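Local coordinates for ABC transporter periplasmic peptide-binding protein (Pseudoalteromonas, PDB 4QFL), which probably binds dipeptides in the periplasm for an ABC importer, and here holds the dipeptide Ala-Phe in its cleft, at residues N289-Y294 against S382-P387; P268-L273 against V326-G331; L332-I337 against I503-R508; S336-T341 against N442-L447; V284-N289 against M507-S512. All blocks are in the same frame, centred on the assembly; numbering follows the deposited sequence.

In the fold
Strand 500-513 ties most of these contacts together. It pairs with strand 282-287 in contact 5, with strand 332-333 in contact 3, and, along its other edge opposite 332-333, with strand 291-297, which carries contact 1. The centres of contacts 1 and 3 are about 7 Å apart, joined by backbone bonds between Gly-293 and Ile-503 and Ala-504. Contact 1 reaches the dipeptide directly through Arg-383 and Tyr-385, whereas in contact 4 the Leu-447 side chain comes within about 5 Å of the bound phenylalanine. Contact 2 is a surface contact, its centre about 23 Å from that of contact 4, yet Tyr-327 OH meets Tyr-385 O of contact 1 at 2.7 Å.

Contact 1 of 5, residues N289-Y294 against S382-P387. With PHE (phenylalanine), chain D.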
# COMPACT_ATOMS: atom_id res chain seq x y z
N ASN A 289 0.88 -12.96 4.88
CA ASN A 289 0.39 -11.66 4.43
C ASN A 289 0.14 -11.65 2.92
O ASN A 289 0.88 -12.28 2.16
CB ASN A 289 1.39 -10.57 4.85
CG ASN A 289 1.03 -9.20 4.30
OD1 ASN A 289 1.36 -8.89 3.15
ND2 ASN A 289 0.39 -8.37 5.12
N LEU A 290 -0.91 -10.97 2.51
CA LEU A 290 -1.26 -10.85 1.11
C LEU A 290 -0.35 -9.81 0.44
O LEU A 290 -0.50 -8.61 0.65
CB LEU A 290 -2.70 -10.40 0.98
CG LEU A 290 -3.81 -11.34 1.45
CD1 LEU A 290 -5.10 -10.55 1.58
CD2 LEU A 290 -3.97 -12.50 0.47
N ASN A 291 0.60 -10.28 -0.34
CA ASN A 291 1.51 -9.38 -1.02
C ASN A 291 2.08 -10.05 -2.24
O ASN A 291 2.03 -11.27 -2.37
CB ASN A 291 2.63 -8.92 -0.09
CG ASN A 291 3.54 -10.05 0.34
OD1 ASN A 291 3.34 -10.67 1.39
ND2 ASN A 291 4.55 -10.33 -0.46
N ILE A 292 2.62 -9.24 -3.14
CA ILE A 292 3.34 -9.76 -4.29
C ILE A 292 4.54 -8.90 -4.60
O ILE A 292 4.46 -7.67 -4.57
CB ILE A 292 2.45 -9.83 -5.53
CG1 ILE A 292 3.25 -10.35 -6.73
CG2 ILE A 292 1.81 -8.48 -5.78
CD1 ILE A 292 3.51 -11.84 -6.70
N GLY A 293 5.68 -9.54 -4.85
CA GLY A 293 6.86 -8.88 -5.37
C GLY A 293 7.06 -9.32 -6.81
O GLY A 293 7.04 -10.52 -7.12
N TYR A 294 7.24 -8.34 -7.70
CA TYR A 294 7.32 -8.58 -9.15
C TYR A 294 8.45 -7.78 -9.83
O TYR A 294 9.02 -6.85 -9.26
CB TYR A 294 5.98 -8.25 -9.83
CG TYR A 294 5.50 -6.85 -9.53
CD1 TYR A 294 6.20 -5.74 -10.01
CD2 TYR A 294 4.38 -6.63 -8.75
CE1 TYR A 294 5.78 -4.46 -9.72
CE2 TYR A 294 3.96 -5.35 -8.46
CZ TYR A 294 4.67 -4.27 -8.94
OH TYR A 294 4.26 -3.00 -8.65
N SER A 382 13.74 -2.32 2.61
CA SER A 382 13.06 -3.61 2.71
C SER A 382 11.53 -3.46 2.72
O SER A 382 11.00 -2.58 3.40
CB SER A 382 13.50 -4.32 3.99
OG SER A 382 12.80 -5.54 4.17
N ARG A 383 10.83 -4.29 1.94
CA ARG A 383 9.36 -4.32 1.94
C ARG A 383 8.94 -5.75 2.20
O ARG A 383 9.73 -6.68 2.02
CB ARG A 383 8.77 -3.87 0.60
CG ARG A 383 9.50 -2.74 -0.10
CD ARG A 383 9.50 -1.47 0.73
NE ARG A 383 8.16 -1.04 1.10
CZ ARG A 383 7.82 -0.59 2.32
NH1 ARG A 383 8.72 -0.54 3.30
NH2 ARG A 383 6.58 -0.22 2.56
N ILE A 384 7.69 -5.94 2.61
CA ILE A 384 7.19 -7.28 2.85
C ILE A 384 7.42 -8.17 1.64
O ILE A 384 7.85 -9.31 1.76
CB ILE A 384 5.70 -7.26 3.15
CG1 ILE A 384 5.43 -6.42 4.40
CG2 ILE A 384 5.18 -8.68 3.35
CD1 ILE A 384 3.97 -6.17 4.63
N TYR A 385 7.12 -7.64 0.46
CA TYR A 385 7.18 -8.44 -0.75
C TYR A 385 8.59 -8.59 -1.33
O TYR A 385 8.81 -9.35 -2.26
CB TYR A 385 6.23 -7.89 -1.80
CG TYR A 385 6.34 -6.40 -2.00
CD1 TYR A 385 7.27 -5.86 -2.88
CD2 TYR A 385 5.52 -5.52 -1.31
CE1 TYR A 385 7.38 -4.50 -3.06
CE2 TYR A 385 5.62 -4.16 -1.49
CZ TYR A 385 6.55 -3.65 -2.37
OH TYR A 385 6.66 -2.30 -2.56
N ASN A 386 9.55 -7.85 -0.77
CA ASN A 386 10.92 -7.92 -1.25
C ASN A 386 11.92 -7.34 -0.24
O ASN A 386 12.12 -6.14 -0.18
CB ASN A 386 11.07 -7.22 -2.60
CG ASN A 386 12.42 -7.48 -3.24
OD1 ASN A 386 13.37 -7.85 -2.56
ND2 ASN A 386 12.50 -7.30 -4.55
N PRO A 387 12.55 -8.30 0.57
CA PRO A 387 13.41 -7.69 1.61
C PRO A 387 14.78 -7.16 1.16
O PRO A 387 15.47 -6.53 1.96
CB PRO A 387 13.59 -8.82 2.63
CG PRO A 387 13.63 -10.04 1.82
CD PRO A 387 12.57 -9.83 0.80
N PHE D . 2.58 0.39 -1.48
CA PHE D . 3.96 0.07 -1.82
C PHE D . 4.75 -0.20 -0.55
O PHE D . 5.65 -1.03 -0.54
CB PHE D . 4.61 1.23 -2.56
CG PHE D . 4.11 1.42 -3.95
CD1 PHE D . 4.02 0.34 -4.82
CD2 PHE D . 3.74 2.67 -4.39
CE1 PHE D . 3.57 0.51 -6.10
CE2 PHE D . 3.29 2.84 -5.67
CZ PHE D . 3.20 1.77 -6.53
OXT PHE D . 4.51 0.44 0.48
O HOH W 1 10.22 -6.99 -6.28
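Tyr-385 presses its CB against the backbone of Ile-292 and Gly-293, where a type I beta turn from Arg-383 to Asn-386 abuts strand 291-297 in the ligand cleft of this periplasmic binding protein. This is the tight part: Tyr-385 CB is 3.3 Å from Ile-292 O and 3.5 Å from Gly-293 N. Beside it, the CG2 methyl of Ile-384 lies against the side chains of Asn-291 and Asn-289; the Ile-384 side chain crosses Asn-291 obliquely and Asn-289 at about a right angle. The looser part lies at the far end of both segments, where a water donates to Tyr-294 O at 3.2 Å and accepts from Asn-386 ND2 at 2.9 Å. CG of Tyr-385 sits between the backbone N and the carbonyl carbon (chi1 48°), and the end of the side chain leads away from the strand to the dipeptide. Tyr-385 OH donates to O of the bound phenylalanine at 2.6 Å. Arg-383, bent at chi2 and chi3 and salt-bridged through NH1 to Glu-36, donates from NE to phenylalanine O at 3.0 Å and weakly from NH2 to the same atom. The second carboxylate oxygen, phenylalanine OXT, is held by Arg-383 NH2 at 3.0 Å.

Contact 2 of 5, residues P268-L273 against V326-G331; sequences PSSAQL and VYYGNG
Ser-270 OG holds a water at 2.8 Å that in turn donates to Val-326 O at 2.9 Å, the polar link between the loop before helix 273-278 and the residue just before a type I' beta turn (Tyr-327 to Asn-330). No direct hydrogen bond crosses the contact, and the rest is packing near the protein surface. Tyr-328, which has positive phi (55°) just after helix 319-325, lays one face of its ring against Ser-270. The CB of Ser-270 stands over that face in a CH-pi contact, 3.9 Å from the centroid and 22° off the ring normal, displaced toward the CD1 and CE1 rim. At the far end of the ring the hydroxyl touches Ala-271, with Tyr-328 OH 3.4 Å from Ala-271 CA. The turn is closed by Asn-330 N donating to Tyr-327 O at 2.8 Å. Pro-387 packs on Ser-270, and Tyr-327 OH bonds to Tyr-385 O, so both loops border the 382-387 segment. Asn-330 has its OD1 engaged by Arg-286, while its ND2 meets Leu-273 CD1 tip to tip at 4.2 Å.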
# COMPACT_ATOMS: atom_id res chain seq x y z
N PRO A 268 12.64 -5.53 9.53
CA PRO A 268 14.00 -5.94 9.91
C PRO A 268 14.74 -6.61 8.75
O PRO A 268 14.16 -7.39 8.00
CB PRO A 268 13.75 -6.94 11.04
CG PRO A 268 12.35 -7.38 10.88
CD PRO A 268 11.62 -6.19 10.35
N SER A 269 16.02 -6.30 8.61
CA SER A 269 16.83 -6.86 7.54
C SER A 269 17.03 -8.37 7.69
O SER A 269 17.50 -8.85 8.73
CB SER A 269 18.18 -6.15 7.46
OG SER A 269 18.03 -4.77 7.19
N SER A 270 16.70 -9.11 6.64
CA SER A 270 16.81 -10.57 6.65
C SER A 270 18.13 -11.04 7.21
O SER A 270 18.16 -11.99 7.99
CB SER A 270 16.72 -11.11 5.23
OG SER A 270 15.69 -10.48 4.53
N ALA A 271 19.21 -10.41 6.78
CA ALA A 271 20.55 -10.86 7.14
C ALA A 271 20.74 -10.84 8.65
O ALA A 271 21.59 -11.53 9.18
CB ALA A 271 21.60 -10.02 6.47
N GLN A 272 19.93 -10.05 9.34
CA GLN A 272 20.05 -9.95 10.78
C GLN A 272 18.94 -10.62 11.58
O GLN A 272 18.91 -10.48 12.80
CB GLN A 272 20.21 -8.49 11.21
CG GLN A 272 21.63 -7.95 11.00
CD GLN A 272 21.90 -7.58 9.56
OE1 GLN A 272 21.06 -6.95 8.92
NE2 GLN A 272 23.05 -7.96 9.05
N LEU A 273 18.05 -11.35 10.93
CA LEU A 273 16.98 -12.02 11.67
C LEU A 273 17.55 -13.01 12.68
O LEU A 273 17.06 -13.12 13.79
CB LEU A 273 16.00 -12.75 10.75
CG LEU A 273 15.06 -11.84 9.97
CD1 LEU A 273 14.16 -12.66 9.06
CD2 LEU A 273 14.27 -10.99 10.93
N VAL A 326 17.78 -14.03 -1.45
CA VAL A 326 17.02 -12.83 -1.07
C VAL A 326 16.01 -13.13 0.02
O VAL A 326 16.02 -12.48 1.05
CB VAL A 326 16.28 -12.20 -2.27
CG1 VAL A 326 15.48 -10.98 -1.83
CG2 VAL A 326 17.27 -11.80 -3.35
N TYR A 327 15.14 -14.10 -0.21
CA TYR A 327 14.03 -14.35 0.71
C TYR A 327 14.41 -15.25 1.86
O TYR A 327 13.59 -15.51 2.74
CB TYR A 327 12.81 -14.90 -0.03
CG TYR A 327 12.19 -13.87 -0.94
CD1 TYR A 327 12.68 -13.67 -2.22
CD2 TYR A 327 11.12 -13.10 -0.52
CE1 TYR A 327 12.12 -12.72 -3.06
CE2 TYR A 327 10.55 -12.15 -1.36
CZ TYR A 327 11.06 -11.97 -2.62
OH TYR A 327 10.51 -11.03 -3.45
N TYR A 328 15.66 -15.73 1.84
CA TYR A 328 16.18 -16.54 2.94
C TYR A 328 15.30 -17.76 3.22
O TYR A 328 15.23 -18.22 4.36
CB TYR A 328 16.34 -15.69 4.20
CG TYR A 328 17.64 -14.93 4.26
CD1 TYR A 328 17.95 -13.95 3.32
CD2 TYR A 328 18.56 -15.18 5.26
CE1 TYR A 328 19.14 -13.26 3.37
CE2 TYR A 328 19.76 -14.48 5.32
CZ TYR A 328 20.04 -13.53 4.38
OH TYR A 328 21.24 -12.85 4.45
N GLY A 329 14.63 -18.26 2.19
CA GLY A 329 13.74 -19.40 2.34
C GLY A 329 12.42 -19.11 3.01
O GLY A 329 11.59 -19.99 3.17
N ASN A 330 12.20 -17.86 3.42
CA ASN A 330 10.97 -17.48 4.09
C ASN A 330 9.80 -17.14 3.14
O ASN A 330 8.64 -17.06 3.56
CB ASN A 330 11.23 -16.30 5.03
CG ASN A 330 12.34 -16.59 6.03
OD1 ASN A 330 12.41 -17.68 6.60
ND2 ASN A 330 13.21 -15.62 6.25
N GLY A 331 10.10 -16.92 1.86
CA GLY A 331 9.08 -16.53 0.91
C GLY A 331 8.43 -17.71 0.21
O GLY A 331 8.90 -18.84 0.32
O HOH W 2 16.99 -9.93 2.09

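Contact 3 of 5, residues L332-I337 against I503-R508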
# COMPACT_ATOMS: atom_id res chain seq x y z
N LEU A 332 7.34 -17.45 -0.50
CA LEU A 332 6.69 -18.47 -1.32
C LEU A 332 6.83 -18.11 -2.79
O LEU A 332 6.53 -16.99 -3.18
CB LEU A 332 5.21 -18.60 -0.97
CG LEU A 332 4.76 -19.26 0.34
CD1 LEU A 332 3.25 -19.30 0.40
CD2 LEU A 332 5.33 -20.68 0.50
N ARG A 333 7.29 -19.05 -3.60
CA ARG A 333 7.48 -18.77 -5.02
C ARG A 333 6.12 -18.44 -5.65
O ARG A 333 5.13 -19.13 -5.40
CB ARG A 333 8.14 -19.96 -5.72
CG ARG A 333 8.40 -19.75 -7.20
CD ARG A 333 9.28 -20.85 -7.79
NE ARG A 333 9.50 -20.67 -9.22
CZ ARG A 333 10.55 -21.16 -9.89
NH1 ARG A 333 11.48 -21.87 -9.25
NH2 ARG A 333 10.67 -20.94 -11.19
N ALA A 334 6.08 -17.39 -6.47
CA ALA A 334 4.83 -16.95 -7.07
C ALA A 334 4.38 -17.88 -8.18
O ALA A 334 5.18 -18.26 -9.02
CB ALA A 334 4.98 -15.54 -7.62
N ARG A 335 3.09 -18.23 -8.16
CA ARG A 335 2.45 -19.03 -9.21
C ARG A 335 1.38 -18.21 -9.97
O ARG A 335 0.71 -18.71 -10.88
CB ARG A 335 1.84 -20.30 -8.61
CG ARG A 335 2.67 -21.56 -8.84
CD ARG A 335 3.87 -21.72 -7.91
NE ARG A 335 4.88 -22.56 -8.55
CZ ARG A 335 5.93 -23.10 -7.93
NH1 ARG A 335 6.11 -22.91 -6.64
NH2 ARG A 335 6.79 -23.83 -8.62
N SER A 336 1.25 -16.95 -9.58
CA SER A 336 0.30 -16.02 -10.16
C SER A 336 0.62 -14.68 -9.53
O SER A 336 1.39 -14.64 -8.58
CB SER A 336 -1.12 -16.43 -9.80
OG SER A 336 -2.03 -15.39 -10.12
N ILE A 337 0.05 -13.59 -10.02
CA ILE A 337 0.22 -12.33 -9.31
C ILE A 337 -0.38 -12.41 -7.89
O ILE A 337 0.12 -11.80 -6.94
CB ILE A 337 -0.33 -11.10 -10.11
CG1 ILE A 337 0.11 -9.80 -9.42
CG2 ILE A 337 -1.85 -11.15 -10.24
CD1 ILE A 337 -0.25 -8.54 -10.15
N ILE A 503 7.18 -12.69 -8.82
CA ILE A 503 8.36 -13.42 -8.38
C ILE A 503 8.07 -14.23 -7.13
O ILE A 503 8.20 -15.45 -7.15
CB ILE A 503 9.56 -12.50 -8.16
CG1 ILE A 503 10.04 -11.98 -9.51
CG2 ILE A 503 10.67 -13.25 -7.46
CD1 ILE A 503 10.49 -10.56 -9.48
N ALA A 504 7.63 -13.57 -6.07
CA ALA A 504 7.47 -14.23 -4.78
C ALA A 504 6.51 -13.49 -3.86
O ALA A 504 6.14 -12.35 -4.11
CB ALA A 504 8.81 -14.38 -4.11
N HIS A 505 6.13 -14.15 -2.78
CA HIS A 505 5.34 -13.52 -1.74
C HIS A 505 6.12 -13.63 -0.44
O HIS A 505 6.53 -14.72 -0.06
CB HIS A 505 3.99 -14.21 -1.62
CG HIS A 505 3.30 -14.41 -2.94
ND1 HIS A 505 3.31 -15.61 -3.61
CD2 HIS A 505 2.58 -13.55 -3.70
CE1 HIS A 505 2.62 -15.49 -4.74
NE2 HIS A 505 2.17 -14.25 -4.81
N GLY A 506 6.33 -12.49 0.24
CA GLY A 506 7.10 -12.47 1.47
C GLY A 506 6.30 -12.72 2.74
O GLY A 506 5.06 -12.69 2.73
N MET A 507 7.01 -13.00 3.83
CA MET A 507 6.43 -13.03 5.18
C MET A 507 6.52 -11.63 5.76
O MET A 507 7.44 -10.87 5.45
CB MET A 507 7.18 -14.02 6.08
CG MET A 507 7.00 -15.48 5.70
SD MET A 507 5.30 -16.00 5.94
CE MET A 507 5.12 -15.63 7.67
N ARG A 508 5.56 -11.28 6.60
CA ARG A 508 5.57 -9.98 7.27
C ARG A 508 6.31 -10.08 8.61
O ARG A 508 5.84 -10.74 9.52
CB ARG A 508 4.14 -9.49 7.46
CG ARG A 508 4.04 -8.06 7.90
CD ARG A 508 2.60 -7.58 7.96
NE ARG A 508 2.55 -6.13 8.02
CZ ARG A 508 1.46 -5.42 7.80
NH1 ARG A 508 0.32 -6.03 7.51
NH2 ARG A 508 1.50 -4.10 7.85
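Ala-334 N reaches Ile-503 O from above the carbonyl plane: the 3.0 Å bond comes in 43° out of that plane with a C=O...N angle of 125°. The tilt occurs at a classic beta bulge of strand 500-513, Ile-503 and Ala-504 both facing Gly-293 of strand 291-297. One step further along, the pairing is regular. Leu-332 and His-505 form an antiparallel hydrogen-bonded pair, Leu-332 N to His-505 O and His-505 N to Leu-332 O, each 2.9 Å. Leu-332 O also lies 3.3 Å from Ala-504 CA in a CA-H...O contact. Arg-333 and Ala-504, the non-hydrogen-bonded pair, send their side chains apart; Arg-333 extends to a salt bridge with Glu-320. Ala-334 turns its CB inward, 3.3 Å from Ile-503 O. His-505 CG is anti to the carbonyl carbon (chi1 -49°), and the end of the ring comes near the 332-337 backbone, with Ala-334 CA oblique to it. The carbonyl oxygens of Ser-336 and Ile-337 lie at the ring edge, near its plane. Ile-292 packs on the same ring, and a bound glycerol, probably from the crystallisation liquor, lies nearby. The whole is a two-residue antiparallel strand added to a longer one next to a classic beta bulge.

Contact 4 of 5, residues S336-T341 against N442-L447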
# COMPACT_ATOMS: atom_id res chain seq x y z
N SER A 336 1.25 -16.95 -9.58
CA SER A 336 0.30 -16.02 -10.16
C SER A 336 0.62 -14.68 -9.53
O SER A 336 1.39 -14.64 -8.58
CB SER A 336 -1.12 -16.43 -9.80
OG SER A 336 -2.03 -15.39 -10.12
N ILE A 337 0.05 -13.59 -10.02
CA ILE A 337 0.22 -12.33 -9.31
C ILE A 337 -0.38 -12.41 -7.89
O ILE A 337 0.12 -11.80 -6.94
CB ILE A 337 -0.33 -11.10 -10.11
CG1 ILE A 337 0.11 -9.80 -9.42
CG2 ILE A 337 -1.85 -11.15 -10.24
CD1 ILE A 337 -0.25 -8.54 -10.15
N LEU A 338 -1.44 -13.20 -7.74
CA LEU A 338 -2.12 -13.32 -6.46
C LEU A 338 -1.39 -14.30 -5.55
O LEU A 338 -0.99 -15.37 -6.01
CB LEU A 338 -3.56 -13.80 -6.65
CG LEU A 338 -4.51 -12.83 -7.36
CD1 LEU A 338 -5.96 -13.37 -7.39
CD2 LEU A 338 -4.45 -11.46 -6.71
N PRO A 339 -1.23 -13.94 -4.27
CA PRO A 339 -0.66 -14.88 -3.29
C PRO A 339 -1.64 -16.03 -3.09
O PRO A 339 -2.83 -15.85 -3.31
CB PRO A 339 -0.56 -14.03 -2.02
CG PRO A 339 -1.57 -12.94 -2.20
CD PRO A 339 -1.57 -12.64 -3.67
N PRO A 340 -1.13 -17.21 -2.69
CA PRO A 340 -1.97 -18.41 -2.59
C PRO A 340 -3.05 -18.29 -1.52
O PRO A 340 -3.95 -19.12 -1.52
CB PRO A 340 -0.98 -19.52 -2.22
CG PRO A 340 0.17 -18.80 -1.61
CD PRO A 340 0.27 -17.50 -2.35
N THR A 341 -2.95 -17.28 -0.66
CA THR A 341 -3.96 -17.04 0.37
C THR A 341 -5.11 -16.14 -0.09
O THR A 341 -6.08 -15.95 0.63
CB THR A 341 -3.35 -16.46 1.65
OG1 THR A 341 -2.43 -15.41 1.32
CG2 THR A 341 -2.62 -17.54 2.45
N ASN A 442 -8.03 -5.61 -5.20
CA ASN A 442 -6.95 -4.78 -4.67
C ASN A 442 -5.57 -5.10 -5.28
O ASN A 442 -4.65 -4.28 -5.24
CB ASN A 442 -6.91 -4.84 -3.13
CG ASN A 442 -5.96 -3.81 -2.52
OD1 ASN A 442 -6.23 -2.61 -2.51
ND2 ASN A 442 -4.85 -4.29 -1.99
N PHE A 443 -5.45 -6.28 -5.89
CA PHE A 443 -4.22 -6.66 -6.59
C PHE A 443 -4.27 -6.27 -8.06
O PHE A 443 -3.30 -6.46 -8.78
CB PHE A 443 -3.97 -8.17 -6.48
CG PHE A 443 -3.27 -8.59 -5.22
CD1 PHE A 443 -1.89 -8.48 -5.11
CD2 PHE A 443 -3.99 -9.08 -4.15
CE1 PHE A 443 -1.23 -8.85 -3.96
CE2 PHE A 443 -3.35 -9.45 -2.99
CZ PHE A 443 -1.96 -9.34 -2.89
N PHE A 444 -5.41 -5.74 -8.50
CA PHE A 444 -5.60 -5.50 -9.92
C PHE A 444 -5.87 -4.05 -10.23
O PHE A 444 -5.07 -3.40 -10.89
CB PHE A 444 -6.74 -6.37 -10.45
CG PHE A 444 -6.44 -7.84 -10.41
CD1 PHE A 444 -5.57 -8.41 -11.34
CD2 PHE A 444 -7.01 -8.65 -9.45
CE1 PHE A 444 -5.29 -9.77 -11.31
CE2 PHE A 444 -6.74 -10.01 -9.42
CZ PHE A 444 -5.87 -10.57 -10.35
N SER A 445 -6.98 -3.54 -9.73
CA SER A 445 -7.35 -2.17 -10.03
C SER A 445 -6.31 -1.10 -9.63
O SER A 445 -6.06 -0.18 -10.40
CB SER A 445 -8.75 -1.85 -9.50
OG SER A 445 -9.73 -2.47 -10.33
N PRO A 446 -5.69 -1.22 -8.43
CA PRO A 446 -4.71 -0.18 -8.06
C PRO A 446 -3.35 -0.35 -8.72
O PRO A 446 -2.45 0.44 -8.44
CB PRO A 446 -4.55 -0.37 -6.54
CG PRO A 446 -5.63 -1.32 -6.11
CD PRO A 446 -5.97 -2.14 -7.33
N LEU A 447 -3.19 -1.37 -9.56
CA LEU A 447 -1.87 -1.74 -10.04
C LEU A 447 -1.77 -1.68 -11.53
O LEU A 447 -0.92 -0.98 -12.07
CB LEU A 447 -1.54 -3.16 -9.62
CG LEU A 447 -0.43 -3.35 -8.60
CD1 LEU A 447 -0.73 -2.53 -7.37
CD2 LEU A 447 -0.30 -4.82 -8.27
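Pro-339 lies over one face of the Phe-443 ring, its CD 3.8 Å from the centroid and 28° off the normal, a CH-pi contact. Within this pair the nearest atoms are Pro-339 CD and Phe-443 CZ, 3.4 Å apart. Leu-338 works the base of the same residue: its CD2 sits 3.3 Å from Phe-443 CB and also touches Phe-444 CE2 at 3.8 Å, wedged between the two phenylalanines. It meets Phe-444 at about a right angle. Ile-337 passes Phe-444 in the opposite direction, with Ile-337 CG2 3.9 Å from Phe-444 CE1. Ile-337 CG1 is anti to the backbone N (chi1 -169°) and CD1 extends beyond it (chi2 175°), to 4.2 Å from Leu-447 CD2. In this apolar interface the carbonyls Ile-337 O and Phe-443 O are buried with no polar partner. The 336-341 loop is shaped by an ST turn, Leu-338 N donating to Ser-336 OG at 3.3 Å; that hydroxyl also bonds to Gln-491. Helix 480-497 covers Phe-444, whose ring meets Tyr-487 at nearly parallel planes; helix 465-475 adds Leu-471, and Leu-447 rests on Trp-433 of strand 428-434, a residue of the dipeptide pocket.

Contact 5 of 5, residues V284-N289 against M507-S512; sequences VERETN and MRFQAS
Two antiparallel strands, 284-287 and 508-512, whose axes come within 4.6 Å at 167°, are joined by paired backbone bonds at Glu-285 with Gln-510 and at Glu-287 with Arg-508. The shortest is Arg-508 N to Glu-287 O, 2.8 Å. Val-284, Arg-286, Phe-509 and Ala-511 share one face of the pair. The other carries Glu-285, Glu-287, Arg-508 and Gln-510. There Arg-508 extends its chain, and NH1 and NH2 bond to Gly-522 O and Gly-525 O, while Glu-287 OE2 takes Gly-522 N, so one residue of each strand bonds to Gly-522. At the end of the pair Met-507, bent at chi2 and chi3, brings its CE against the Glu-287 carbonyl and sets CG over one face of the Arg-286 guanidinium. Arg-286 lies beside Phe-509, pointing the same way with the guanidinium turned 88° to the ring. Arg-286 CG is 3.6 Å from Phe-509 CE1, and Arg-286 NH1 meets the ring edge in plane, 3.6 Å from Phe-509 CZ.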
# COMPACT_ATOMS: atom_id res chain seq x y z
N VAL A 284 10.49 -11.19 17.54
CA VAL A 284 10.33 -10.96 16.12
C VAL A 284 9.09 -11.72 15.65
O VAL A 284 9.04 -12.96 15.71
CB VAL A 284 11.58 -11.37 15.33
CG1 VAL A 284 11.46 -10.94 13.88
CG2 VAL A 284 12.81 -10.77 15.98
N GLU A 285 8.07 -10.98 15.23
CA GLU A 285 6.85 -11.61 14.76
C GLU A 285 7.01 -11.94 13.29
O GLU A 285 7.72 -11.25 12.57
CB GLU A 285 5.65 -10.69 14.94
CG GLU A 285 5.31 -10.37 16.37
CD GLU A 285 4.24 -9.29 16.46
OE1 GLU A 285 3.06 -9.61 16.19
OE2 GLU A 285 4.59 -8.12 16.77
N ARG A 286 6.32 -12.98 12.85
CA ARG A 286 6.45 -13.51 11.51
C ARG A 286 5.07 -13.96 11.08
O ARG A 286 4.57 -14.97 11.55
CB ARG A 286 7.41 -14.71 11.56
CG ARG A 286 7.49 -15.53 10.29
CD ARG A 286 8.29 -16.81 10.51
NE ARG A 286 8.38 -17.57 9.27
CZ ARG A 286 9.50 -17.76 8.58
NH1 ARG A 286 10.65 -17.27 9.02
NH2 ARG A 286 9.47 -18.45 7.45
N GLU A 287 4.42 -13.20 10.21
CA GLU A 287 3.04 -13.52 9.86
C GLU A 287 2.83 -13.66 8.36
O GLU A 287 3.53 -13.02 7.56
CB GLU A 287 2.10 -12.45 10.40
CG GLU A 287 2.38 -12.05 11.82
CD GLU A 287 1.41 -10.99 12.34
OE1 GLU A 287 1.51 -10.65 13.54
OE2 GLU A 287 0.55 -10.51 11.57
N THR A 288 1.86 -14.49 7.98
CA THR A 288 1.47 -14.59 6.58
C THR A 288 0.78 -13.30 6.16
O THR A 288 0.15 -12.63 6.98
CB THR A 288 0.53 -15.78 6.34
OG1 THR A 288 0.20 -15.82 4.95
CG2 THR A 288 -0.74 -15.62 7.13
N ASN A 289 0.88 -12.96 4.88
CA ASN A 289 0.39 -11.66 4.43
C ASN A 289 0.14 -11.65 2.92
O ASN A 289 0.88 -12.28 2.16
CB ASN A 289 1.39 -10.57 4.85
CG ASN A 289 1.03 -9.20 4.30
OD1 ASN A 289 1.36 -8.89 3.15
ND2 ASN A 289 0.39 -8.37 5.12
N MET A 507 7.01 -13.00 3.83
CA MET A 507 6.43 -13.03 5.18
C MET A 507 6.52 -11.63 5.76
O MET A 507 7.44 -10.87 5.45
CB MET A 507 7.18 -14.02 6.08
CG MET A 507 7.00 -15.48 5.70
SD MET A 507 5.30 -16.00 5.94
CE MET A 507 5.12 -15.63 7.67
N ARG A 508 5.56 -11.28 6.60
CA ARG A 508 5.57 -9.98 7.27
C ARG A 508 6.31 -10.08 8.61
O ARG A 508 5.84 -10.74 9.52
CB ARG A 508 4.14 -9.49 7.46
CG ARG A 508 4.04 -8.06 7.90
CD ARG A 508 2.60 -7.58 7.96
NE ARG A 508 2.55 -6.13 8.02
CZ ARG A 508 1.46 -5.42 7.80
NH1 ARG A 508 0.32 -6.03 7.51
NH2 ARG A 508 1.50 -4.10 7.85
N PHE A 509 7.46 -9.43 8.72
CA PHE A 509 8.25 -9.45 9.96
C PHE A 509 8.24 -8.11 10.69
O PHE A 509 8.18 -7.05 10.08
CB PHE A 509 9.72 -9.77 9.68
CG PHE A 509 9.99 -11.17 9.21
CD1 PHE A 509 10.14 -12.20 10.13
CD2 PHE A 509 10.14 -11.44 7.86
CE1 PHE A 509 10.41 -13.49 9.70
CE2 PHE A 509 10.41 -12.73 7.42
CZ PHE A 509 10.54 -13.75 8.34
N GLN A 510 8.32 -8.16 12.02
CA GLN A 510 8.60 -6.97 12.81
C GLN A 510 9.35 -7.31 14.09
O GLN A 510 9.01 -8.26 14.79
CB GLN A 510 7.33 -6.23 13.17
CG GLN A 510 7.58 -4.99 14.01
CD GLN A 510 6.32 -4.22 14.24
OE1 GLN A 510 5.56 -4.51 15.16
NE2 GLN A 510 6.07 -3.23 13.39
N ALA A 511 10.39 -6.53 14.38
CA ALA A 511 11.14 -6.74 15.61
C ALA A 511 10.75 -5.72 16.66
O ALA A 511 10.46 -4.57 16.34
CB ALA A 511 12.63 -6.68 15.34
N SER A 512 10.74 -6.14 17.91
CA SER A 512 10.46 -5.21 18.99
C SER A 512 11.06 -5.67 20.31
O SER A 512 11.33 -6.85 20.52
CB SER A 512 8.95 -4.97 19.12
OG SER A 512 8.24 -6.16 19.41
O HOH W 3 7.70 -7.69 17.01